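Local coordinates for PhnB-like domain-containing protein (Pseudomonas aeruginosa, PDB 1U69), which is of unknown function but belongs to the glyoxalase clan as a PhnB-like protein and has been proposed as a potential drug-resistance protein, at residues D133-A136 against A137-F141; A20-F23 against Y24-F28; P40-P44 against S45-G49. All coordinates share one frame; numbering follows the deposited sequence.

Contact 1. Residues D133-A136 against A137-F141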
loop_
_atom_site.group_PDB
_atom_site.type_symbol
_atom_site.label_atom_id
_atom_site.label_comp_id
_atom_site.label_asym_id
_atom_site.label_seq_id
_atom_site.Cartn_x
_atom_site.Cartn_y
_atom_site.Cartn_z
ATOM N N ASP A 133 6.690 -23.369 -9.225
ATOM C CA ASP A 133 6.775 -24.184 -10.431
ATOM C C ASP A 133 7.731 -23.495 -11.396
ATOM O O ASP A 133 7.304 -22.716 -12.257
ATOM C CB ASP A 133 5.397 -24.335 -11.080
ATOM C CG ASP A 133 5.416 -25.226 -12.313
ATOM O OD1 ASP A 133 6.493 -25.429 -12.913
ATOM O OD2 ASP A 133 4.388 -25.761 -12.768
ATOM N N ARG A 134 9.022 -23.775 -11.251
ATOM C CA ARG A 134 10.010 -23.048 -12.026
ATOM C C ARG A 134 10.151 -23.160 -13.515
ATOM O O ARG A 134 10.586 -22.215 -14.180
ATOM C CB ARG A 134 11.001 -22.186 -11.231
ATOM C CG ARG A 134 12.388 -22.780 -10.998
ATOM C CD ARG A 134 12.625 -23.275 -9.579
ATOM N NE ARG A 134 12.369 -22.251 -8.562
ATOM C CZ ARG A 134 13.154 -21.199 -8.310
ATOM N NH1 ARG A 134 14.272 -20.988 -9.005
ATOM N NH2 ARG A 134 12.813 -20.341 -7.352
ATOM N N ALA A 135 9.785 -24.325 -14.045
ATOM C CA ALA A 135 9.778 -24.545 -15.489
ATOM C C ALA A 135 8.632 -23.751 -16.119
ATOM O O ALA A 135 8.796 -23.152 -17.176
ATOM C CB ALA A 135 9.641 -26.030 -15.811
ATOM N N ALA A 136 7.479 -23.749 -15.455
ATOM C CA ALA A 136 6.318 -22.982 -15.902
ATOM C C ALA A 136 6.627 -21.491 -15.884
ATOM O O ALA A 136 6.190 -20.758 -16.762
ATOM C CB ALA A 136 5.121 -23.256 -15.013
ATOM N N ALA A 137 7.366 -21.061 -14.866
ATOM C CA ALA A 137 7.755 -19.657 -14.723
ATOM C C ALA A 137 8.674 -19.281 -15.862
ATOM O O ALA A 137 8.593 -18.184 -16.396
ATOM C CB ALA A 137 8.463 -19.437 -13.396
ATOM N N ARG A 138 9.558 -20.198 -16.222
ATOM C CA ARG A 138 10.475 -19.982 -17.323
ATOM C C ARG A 138 9.695 -19.858 -18.636
ATOM O O ARG A 138 9.961 -18.958 -19.413
ATOM C CB ARG A 138 11.523 -21.101 -17.389
ATOM C CG ARG A 138 12.518 -20.989 -18.525
ATOM C CD ARG A 138 13.099 -19.602 -18.711
ATOM N NE ARG A 138 14.288 -19.395 -17.886
ATOM C CZ ARG A 138 14.590 -18.261 -17.249
ATOM N NH1 ARG A 138 13.774 -17.204 -17.268
ATOM N NH2 ARG A 138 15.706 -18.188 -16.551
ATOM N N ARG A 139 8.717 -20.729 -18.869
ATOM C CA ARG A 139 7.927 -20.656 -20.102
ATOM C C ARG A 139 7.232 -19.311 -20.221
ATOM O O ARG A 139 7.209 -18.729 -21.293
ATOM C CB ARG A 139 6.886 -21.775 -20.180
ATOM C CG ARG A 139 7.442 -23.131 -20.502
ATOM C CD ARG A 139 6.356 -24.160 -20.841
ATOM N NE ARG A 139 5.430 -24.381 -19.730
ATOM C CZ ARG A 139 5.601 -25.284 -18.762
ATOM N NH1 ARG A 139 6.673 -26.075 -18.730
ATOM N NH2 ARG A 139 4.691 -25.388 -17.805
ATOM N N ALA A 140 6.677 -18.818 -19.117
ATOM C CA ALA A 140 6.009 -17.526 -19.095
ATOM C C ALA A 140 6.995 -16.407 -19.401
ATOM O O ALA A 140 6.697 -15.511 -20.184
ATOM C CB ALA A 140 5.348 -17.305 -17.746
ATOM N N PHE A 141 8.172 -16.474 -18.776
ATOM C CA PHE A 141 9.240 -15.498 -18.986
ATOM C C PHE A 141 9.669 -15.452 -20.439
ATOM O O PHE A 141 9.786 -14.371 -21.023
ATOM C CB PHE A 141 10.449 -15.813 -18.101
ATOM C CG PHE A 141 11.381 -14.636 -17.901
ATOM C CD1 PHE A 141 11.196 -13.765 -16.845
ATOM C CD2 PHE A 141 12.435 -14.411 -18.770
ATOM C CE1 PHE A 141 12.050 -12.684 -16.660
ATOM C CE2 PHE A 141 13.295 -13.338 -18.590
ATOM C CZ PHE A 141 13.101 -12.480 -17.533
#

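Contact 2. Residues A20-F23 against Y24-F28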
loop_
_atom_site.group_PDB
_atom_site.type_symbol
_atom_site.label_atom_id
_atom_site.label_comp_id
_atom_site.label_asym_id
_atom_site.label_seq_id
_atom_site.Cartn_x
_atom_site.Cartn_y
_atom_site.Cartn_z
ATOM N N ALA A 20 2.125 17.059 -17.143
ATOM C CA ALA A 20 2.327 15.637 -16.880
ATOM C C ALA A 20 1.399 15.152 -15.795
ATOM O O ALA A 20 0.698 14.168 -15.983
ATOM C CB ALA A 20 3.758 15.367 -16.503
ATOM N N ALA A 21 1.385 15.853 -14.659
ATOM C CA ALA A 21 0.555 15.470 -13.511
ATOM C C ALA A 21 -0.920 15.422 -13.905
ATOM O O ALA A 21 -1.658 14.506 -13.522
ATOM C CB ALA A 21 0.766 16.442 -12.377
ATOM N N THR A 22 -1.337 16.416 -14.674
ATOM C CA THR A 22 -2.711 16.502 -15.133
ATOM C C THR A 22 -3.030 15.313 -16.034
ATOM O O THR A 22 -4.089 14.708 -15.923
ATOM C CB THR A 22 -2.933 17.815 -15.887
ATOM O OG1 THR A 22 -2.731 18.916 -14.991
ATOM C CG2 THR A 22 -4.375 17.936 -16.334
ATOM N N PHE A 23 -2.113 14.995 -16.942
ATOM C CA PHE A 23 -2.270 13.832 -17.814
ATOM C C PHE A 23 -2.385 12.537 -17.012
ATOM O O PHE A 23 -3.228 11.697 -17.307
ATOM C CB PHE A 23 -1.090 13.744 -18.802
ATOM C CG PHE A 23 -1.076 12.478 -19.635
ATOM C CD1 PHE A 23 -1.953 12.310 -20.680
ATOM C CD2 PHE A 23 -0.188 11.455 -19.352
ATOM C CE1 PHE A 23 -1.944 11.134 -21.427
ATOM C CE2 PHE A 23 -0.175 10.282 -20.105
ATOM C CZ PHE A 23 -1.056 10.133 -21.137
ATOM N N TYR A 24 -1.531 12.358 -16.011
ATOM C CA TYR A 24 -1.571 11.123 -15.250
ATOM C C TYR A 24 -2.913 11.032 -14.523
ATOM O O TYR A 24 -3.507 9.967 -14.435
ATOM C CB TYR A 24 -0.430 11.047 -14.237
ATOM C CG TYR A 24 0.982 11.151 -14.780
ATOM C CD1 TYR A 24 1.340 10.636 -16.031
ATOM C CD2 TYR A 24 1.976 11.751 -14.020
ATOM C CE1 TYR A 24 2.649 10.732 -16.503
ATOM C CE2 TYR A 24 3.285 11.832 -14.474
ATOM C CZ TYR A 24 3.615 11.339 -15.726
ATOM O OH TYR A 24 4.919 11.425 -16.164
ATOM N N ALA A 25 -3.395 12.161 -14.028
ATOM C CA ALA A 25 -4.614 12.179 -13.225
ATOM C C ALA A 25 -5.852 11.796 -14.042
ATOM O O ALA A 25 -6.798 11.192 -13.515
ATOM C CB ALA A 25 -4.791 13.541 -12.560
ATOM N N GLU A 26 -5.834 12.120 -15.327
ATOM C CA GLU A 26 -6.970 11.816 -16.181
ATOM C C GLU A 26 -6.812 10.451 -16.857
ATOM O O GLU A 26 -7.774 9.917 -17.394
ATOM C CB GLU A 26 -7.205 12.937 -17.191
ATOM C CG GLU A 26 -6.085 13.151 -18.179
ATOM C CD GLU A 26 -6.122 14.520 -18.847
ATOM O OE1 GLU A 26 -7.014 15.339 -18.529
ATOM O OE2 GLU A 26 -5.237 14.765 -19.686
ATOM N N THR A 27 -5.612 9.877 -16.779
ATOM C CA THR A 27 -5.292 8.613 -17.441
ATOM C C THR A 27 -5.445 7.422 -16.518
ATOM O O THR A 27 -6.094 6.458 -16.856
ATOM C CB THR A 27 -3.852 8.656 -17.980
ATOM O OG1 THR A 27 -3.774 9.596 -19.064
ATOM C CG2 THR A 27 -3.440 7.323 -18.611
ATOM N N PHE A 28 -4.806 7.478 -15.357
ATOM C CA PHE A 28 -4.795 6.343 -14.453
ATOM C C PHE A 28 -5.926 6.439 -13.440
ATOM O O PHE A 28 -6.336 7.537 -13.058
ATOM C CB PHE A 28 -3.457 6.286 -13.719
ATOM C CG PHE A 28 -2.286 6.114 -14.626
ATOM C CD1 PHE A 28 -2.010 4.876 -15.184
ATOM C CD2 PHE A 28 -1.447 7.180 -14.913
ATOM C CE1 PHE A 28 -0.907 4.715 -16.025
ATOM C CE2 PHE A 28 -0.362 7.033 -15.764
ATOM C CZ PHE A 28 -0.089 5.810 -16.316
#

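Contact 3. Residues P40-P44 against S45-G49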
loop_
_atom_site.group_PDB
_atom_site.type_symbol
_atom_site.label_atom_id
_atom_site.label_comp_id
_atom_site.label_asym_id
_atom_site.label_seq_id
_atom_site.Cartn_x
_atom_site.Cartn_y
_atom_site.Cartn_z
ATOM N N PRO A 40 9.253 31.073 -5.663
ATOM C CA PRO A 40 9.252 32.354 -4.942
ATOM C C PRO A 40 10.299 33.330 -5.460
ATOM O O PRO A 40 10.223 34.507 -5.127
ATOM C CB PRO A 40 9.524 31.956 -3.484
ATOM C CG PRO A 40 10.148 30.615 -3.528
ATOM C CD PRO A 40 9.840 29.985 -4.863
ATOM N N GLY A 41 11.247 32.849 -6.256
ATOM C CA GLY A 41 12.194 33.716 -6.932
ATOM C C GLY A 41 12.685 33.121 -8.229
ATOM O O GLY A 41 12.386 31.965 -8.557
ATOM N N ASP A 42 13.455 33.908 -8.967
ATOM C CA ASP A 42 14.092 33.432 -10.178
ATOM C C ASP A 42 15.061 32.316 -9.817
ATOM O O ASP A 42 15.639 32.297 -8.726
ATOM C CB ASP A 42 14.864 34.558 -10.868
ATOM C CG ASP A 42 13.964 35.646 -11.441
ATOM O OD1 ASP A 42 12.758 35.411 -11.689
ATOM O OD2 ASP A 42 14.391 36.797 -11.677
ATOM N N TYR A 43 15.212 31.369 -10.724
ATOM C CA TYR A 43 16.102 30.245 -10.500
ATOM C C TYR A 43 16.618 29.751 -11.854
ATOM O O TYR A 43 16.210 30.267 -12.900
ATOM C CB TYR A 43 15.406 29.180 -9.643
ATOM C CG TYR A 43 14.336 28.361 -10.323
ATOM C CD1 TYR A 43 14.582 27.042 -10.690
ATOM C CD2 TYR A 43 13.065 28.880 -10.547
ATOM C CE1 TYR A 43 13.601 26.269 -11.299
ATOM C CE2 TYR A 43 12.075 28.111 -11.150
ATOM C CZ TYR A 43 12.358 26.807 -11.534
ATOM O OH TYR A 43 11.393 26.022 -12.127
ATOM N N PRO A 44 17.564 28.811 -11.853
ATOM C CA PRO A 44 18.175 28.376 -13.107
ATOM C C PRO A 44 17.201 28.046 -14.252
ATOM O O PRO A 44 17.503 28.417 -15.379
ATOM C CB PRO A 44 19.007 27.161 -12.696
ATOM C CG PRO A 44 19.329 27.389 -11.256
ATOM C CD PRO A 44 18.172 28.148 -10.685
ATOM N N SER A 45 16.062 27.403 -13.976
ATOM C CA SER A 45 15.126 27.004 -15.041
ATOM C C SER A 45 13.705 27.578 -14.916
ATOM O O SER A 45 12.735 26.963 -15.364
ATOM C CB SER A 45 15.048 25.471 -15.081
ATOM O OG SER A 45 14.526 24.954 -13.866
ATOM N N GLY A 46 13.564 28.745 -14.305
ATOM C CA GLY A 46 12.273 29.392 -14.258
ATOM C C GLY A 46 12.327 30.770 -13.635
ATOM O O GLY A 46 13.277 31.110 -12.931
ATOM N N LYS A 47 11.293 31.552 -13.905
ATOM C CA LYS A 47 11.131 32.864 -13.304
ATOM C C LYS A 47 10.293 32.748 -12.044
ATOM O O LYS A 47 9.533 31.798 -11.860
ATOM C CB LYS A 47 10.432 33.821 -14.268
ATOM C CG LYS A 47 11.118 33.950 -15.600
ATOM C CD LYS A 47 10.537 35.070 -16.433
ATOM C CE LYS A 47 11.440 35.354 -17.637
ATOM N NZ LYS A 47 10.823 36.279 -18.632
ATOM N N GLU A 48 10.410 33.743 -11.178
ATOM C CA GLU A 48 9.504 33.873 -10.056
ATOM C C GLU A 48 8.069 33.808 -10.568
ATOM O O GLU A 48 7.724 34.470 -11.550
ATOM C CB GLU A 48 9.735 35.208 -9.332
ATOM C CG GLU A 48 8.753 35.450 -8.205
ATOM C CD GLU A 48 9.009 36.729 -7.435
ATOM O OE1 GLU A 48 10.087 37.329 -7.607
ATOM O OE2 GLU A 48 8.130 37.112 -6.643
ATOM N N GLY A 49 7.251 32.985 -9.921
ATOM C CA GLY A 49 5.844 32.860 -10.255
ATOM C C GLY A 49 5.545 31.714 -11.208
ATOM O O GLY A 49 4.396 31.365 -11.386
HETATM O O HOH W 1 13.093 36.974 -7.886
#

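Contact 1. Residues D133-A136 against A137-F141
Ala137 N donates to Asp133 O at 3.1 Å, the first of four backbone hydrogen bonds that join 133-136 to 137-141 as the first turns of helix 134-144. Arg138 N, Arg139 N and Ala140 N follow in step on the carbonyls of Arg134, Ala135 and Ala136. Asp133 occupies the N-cap: its OD1 accepts from Ala136 N over 3.2 Å, a fairly straight bond (160° at the hydrogen) that reaches the carboxylate from above its plane.

Packing comes mainly from Arg139, whose guanidinium folds back along the helix. With CG anti to the carbonyl carbon (chi1 -75°) and a bend at chi3, the group lies with one face over the Ala135 carbonyl oxygen and Ala136 CA, the latter 3.5 Å above the plane. NH2 also comes within 3.5 Å of Ala136 CB. The two nitrogens NE and NH2 are held by Ala158 O and Phe159 O, so Arg139 ties this turn to the C-terminal helix 152-159. Ala140 packs against Ala128 of helix 123-129, whereas Arg134, Ala137 and Arg138 pack on the 39-41 region of the second subunit.

Asp133 OD2 and Arg139 NH2 are 5.1 Å apart, too far for a salt bridge. The carboxylate thus serves as an N-cap, where its negative charge probably interacts favourably with the positive, N-terminal end of the helix dipole, while the arginine is fixed by main-chain oxygens.

Contact 2. Residues A20-F23 against Y24-F28
Phe23 and Tyr24, neighbours on helix 17-27, turn their side chains at about a right angle to each other, and each ring has a polar atom from across the contact over one face. Phe23 CD2 and Tyr24 CD1 meet at 3.7 Å. The roughly 100° step of the helix separates the two side chains, and their different first torsions add to it: Phe23 has CG anti to its backbone nitrogen (chi1 173°), Tyr24 has CG anti to the carbonyl carbon (chi1 -58°).

That setting lays the Tyr24 ring back over the preceding turn. Ala20 O sits 3.2 Å above the ring plane, displaced toward the rim, while the same oxygen accepts the helical hydrogen bond from Tyr24 N. Ala20 CB touches Tyr24 CE2 at 4.1 Å. The phenol hydroxyl reaches beyond the helix to Asp112 and Tyr13, and the ring meets Trp118 edge-to-face.

On the Phe23 ring the visitor is Thr27 OG1, 3.3 Å above the plane and again toward the rim. This hydroxyl donates to Phe23 O at 2.8 Å, approaching from above the carbonyl plane, so one threonine oxygen both binds the carbonyl and lies against the ring of the same residue. The amides of Glu26 and Thr27 give Phe23 O only weak bonds. Tyr24 O, by contrast, receives both Thr27 N and Phe28 N as the helix ends.

Ala21 and Ala25 pack on Val33 of strand 31-38, and Phe28 stacks on Trp118. An amphipathic helix laid across a mixed sheet, in the chain order strand 7-13, helix 17-27, then strands 31-38, 51-58 and 61-67, is consistent with the beta-alpha-beta-beta-beta module of the glyoxalase clan.

Contact 3. Residues P40-P44 against S45-G49
Residues 40-44 and 45-49 form a hairpin-like loop between strands 31-38 and 51-58, reversing direction in a type I beta turn from Tyr43 to Gly46. Tyr43 and Gly46 make a single antiparallel hydrogen-bonded pair. Tyr43 N donates to Gly46 O at 2.9 Å, whereas the return bond from Gly46 N to Tyr43 O is weak.

The Tyr43 ring folds over the turn it belongs to. Its CG lies between the backbone nitrogen and the carbonyl carbon (chi1 73°), which swings the ring across the second half of the loop, with Gly46 N 3.5 Å above the ring centre and Ser45 C nearer the rim. Tyr43 CE2 comes to 3.4 Å from Gly46 CA; the absence of a side chain at Gly46 lets the ring lie this close. Tyr43 OH is bonded to Asn67 O, joining the turn to the end of strand 61-67.

Asp42 bridges the two arms. Its OD1 uses the anti lone pair to accept from Glu48 N at 2.9 Å, in a nearly straight bond (168° at the hydrogen). A water accepts from Asp42 N and donates to Glu48 OE1, adding a second link beside the direct one. Glu48, extended beyond CG, runs past Gly41 with CB 3.7 Å from Gly41 CA and brings CD within 3.4 Å of Pro40 O.

The other carboxylate oxygen, OE2, forms salt bridges with Arg134 and Arg138 of the second subunit; Pro40 and Tyr43 also pack on Phe141 of that second subunit. The two oxygens of Glu48 thus divide their work between a water shared with Asp42 N and arginines across the interface, whose positive charges would probably favour the ionised carboxylate.

From the N terminus, contact 2 comes first, within helix 17-27 against the first sheet. Contact 3 follows in the loop that joins strands 31-38 and 51-58 of that sheet, and contact 1 comes last, at the start of helix 134-144 near the C terminus. Contacts 1 and 2 close turns within single helices, and contact 3 alone closes a loop between strands; the three lie in series, without nesting or crossing. Contacts 1 and 3 lie on opposite sides of the chain's centre, their centres about 53 Å apart, yet both meet the second subunit: the 40-49 loop of one chain meets helix 134-144 of the other. Contact 2 touches no other chain.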